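Local coordinates for hydrogenase maturation factor (Thermoanaerobacter tengcongensis, PDB 3VTI), which is S-carbamoylated by HypF and then dehydrates the thiocarbamate in an ATP-dependent reaction to a nitrile for [NiFe]-hydrogenase maturation, at the interface of chains A and B. Residues are numbered along the deposited sequence; one frame, centred on the assembly and turned at random. Chains: chain A/B, Hydrogenase maturation factor.

The interface of chains A and B. Residues chain A 75, 87, 90, 93-94; chain B 7, 11-12.
The ring of B:Phe12 enters chain A rim first: CZ of A:Phe75, CB of A:Met93 and the backbone N of A:Ala94 lie in its plane at the edge, while CG1 of A:Val90 sits off one face, near the CZ end. The two phenyl rings are nearly coplanar and meet edge to edge rather than stacked, A:Phe75 CZ coming within 3.9 Å of B:Phe12 CE2. HypE belongs to the AIR synthase-related (PurM-like) family, whose members commonly dimerise through their N-terminal domains, and this patch is one part of a two-fold interface.

B:Phe12 directly follows helix 4-11; its CG is anti to the carbonyl carbon, a turn (chi1 -50°) that swings the ring towards helix 83-100. A long, flat side chain suits the place because its tip reaches the methylene of A:Met93, with CB 3.6 Å from B:Phe12 CZ. The polarisable SD of A:Met93 lies 3.9 Å from CZ of B:Phe12. Replacing B:Phe12 with alanine would probably leave A:Phe75 and A:Met93 without their aromatic partner and open a gap beside helix 83-100.

One turn before A:Ala94, CG1 of A:Val90, anti to its own N (chi1 178°), meets the methyl CB of B:Ala11, whose small size probably lets the helices draw near. CG2 of A:Val90 faces CG1 of B:Val7 at 4.2 Å. Further along the helix, A:Ala94 likewise allows close approach, its CB 3.7 Å from the carbonyl O of B:Ala11.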
ATOM      1  N   PHE A  75      -0.779   4.432  -8.497  1.00 45.05           N
ATOM      2  CA  PHE A  75      -1.768   4.505  -7.439  1.00 45.83           C
ATOM      3  C   PHE A  75      -2.290   3.113  -7.123  1.00 47.35           C
ATOM      4  O   PHE A  75      -2.708   2.379  -8.023  1.00 48.47           O
ATOM      5  CB  PHE A  75      -2.953   5.360  -7.876  1.00 46.95           C
ATOM      6  CG  PHE A  75      -2.603   6.771  -8.231  1.00 46.90           C
ATOM      7  CD1 PHE A  75      -2.263   7.110  -9.543  1.00 47.43           C
ATOM      8  CD2 PHE A  75      -2.652   7.769  -7.268  1.00 46.57           C
ATOM      9  CE1 PHE A  75      -1.954   8.414  -9.886  1.00 47.29           C
ATOM     10  CE2 PHE A  75      -2.342   9.077  -7.596  1.00 47.25           C
ATOM     11  CZ  PHE A  75      -1.993   9.403  -8.917  1.00 47.86           C
ATOM     12  N   LYS A  87      -9.928  13.058  -5.869  0.60 58.96           N
ATOM     13  CA  LYS A  87      -9.859  14.278  -6.667  0.60 58.87           C
ATOM     14  C   LYS A  87      -8.963  15.328  -6.008  0.60 57.45           C
ATOM     15  O   LYS A  87      -8.257  16.062  -6.693  0.60 56.48           O
ATOM     16  CB  LYS A  87     -11.260  14.849  -6.914  0.60 61.55           C
ATOM     17  CG  LYS A  87     -12.105  14.038  -7.890  0.60 62.55           C
ATOM     18  CD  LYS A  87     -13.375  14.771  -8.281  0.60 64.42           C
ATOM     19  CE  LYS A  87     -14.201  13.952  -9.269  0.60 66.13           C
ATOM     20  NZ  LYS A  87     -15.470  14.630  -9.652  0.60 68.29           N
ATOM     21  N   VAL A  90      -5.190  14.046  -6.384  1.00 51.49           N
ATOM     22  CA  VAL A  90      -4.762  14.208  -7.768  1.00 51.64           C
ATOM     23  C   VAL A  90      -4.515  15.688  -8.099  1.00 51.89           C
ATOM     24  O   VAL A  90      -3.481  16.029  -8.683  1.00 50.95           O
ATOM     25  CB  VAL A  90      -5.773  13.530  -8.746  1.00 53.38           C
ATOM     26  CG1 VAL A  90      -5.382  13.736 -10.191  1.00 53.82           C
ATOM     27  CG2 VAL A  90      -5.853  12.032  -8.461  1.00 53.45           C
ATOM     28  N   MET A  93      -1.332  16.803  -6.600  1.00 48.15           N
ATOM     29  CA  MET A  93      -0.274  16.300  -7.467  1.00 47.22           C
ATOM     30  C   MET A  93      -0.114  17.170  -8.706  1.00 48.28           C
ATOM     31  O   MET A  93       1.010  17.516  -9.076  1.00 48.24           O
ATOM     32  CB  MET A  93      -0.534  14.846  -7.877  1.00 47.13           C
ATOM     33  CG  MET A  93      -0.485  13.859  -6.738  1.00 45.81           C
ATOM     34  SD  MET A  93      -0.648  12.159  -7.268  1.00 45.48           S
ATOM     35  CE  MET A  93       1.034  11.724  -7.686  1.00 43.03           C
ATOM     36  N   ALA A  94      -1.222  17.533  -9.344  1.00 49.76           N
ATOM     37  CA  ALA A  94      -1.147  18.409 -10.511  1.00 50.96           C
ATOM     38  C   ALA A  94      -0.469  19.739 -10.161  1.00 50.92           C
ATOM     39  O   ALA A  94       0.426  20.182 -10.879  1.00 50.68           O
ATOM     40  CB  ALA A  94      -2.527  18.642 -11.117  1.00 52.67           C
TER
ATOM     41  N   VAL B   7     -10.091   9.950 -13.715  1.00 95.39           N
ATOM     42  CA  VAL B   7      -9.593  11.084 -12.923  1.00 95.32           C
ATOM     43  C   VAL B   7      -8.116  11.344 -13.243  1.00 93.79           C
ATOM     44  O   VAL B   7      -7.698  12.496 -13.404  1.00 94.72           O
ATOM     45  CB  VAL B   7      -9.761  10.839 -11.396  1.00 95.24           C
ATOM     46  CG1 VAL B   7      -9.441  12.102 -10.601  1.00 96.15           C
ATOM     47  CG2 VAL B   7     -11.165  10.352 -11.075  1.00 96.14           C
ATOM     48  N   ALA B  11      -6.791  15.299 -14.853  1.00 92.09           N
ATOM     49  CA  ALA B  11      -5.910  16.169 -14.056  1.00 91.80           C
ATOM     50  C   ALA B  11      -4.422  16.125 -14.464  1.00 90.10           C
ATOM     51  O   ALA B  11      -3.701  17.113 -14.280  1.00 90.99           O
ATOM     52  CB  ALA B  11      -6.076  15.890 -12.573  1.00 91.35           C
ATOM     53  N   PHE B  12      -3.964  14.992 -15.001  1.00 87.34           N
ATOM     54  CA  PHE B  12      -2.638  14.928 -15.628  1.00 85.63           C
ATOM     55  C   PHE B  12      -2.760  14.940 -17.159  1.00 85.96           C
ATOM     56  O   PHE B  12      -2.148  14.121 -17.848  1.00 84.65           O
ATOM     57  CB  PHE B  12      -1.828  13.710 -15.152  1.00 83.26           C
ATOM     58  CG  PHE B  12      -1.772  13.552 -13.655  1.00 81.67           C
ATOM     59  CD1 PHE B  12      -1.505  14.641 -12.825  1.00 81.70           C
ATOM     60  CD2 PHE B  12      -1.972  12.303 -13.076  1.00 79.05           C
ATOM     61  CE1 PHE B  12      -1.461  14.490 -11.448  1.00 80.65           C
ATOM     62  CE2 PHE B  12      -1.924  12.144 -11.700  1.00 78.56           C
ATOM     63  CZ  PHE B  12      -1.666  13.240 -10.885  1.00 79.32           C
TER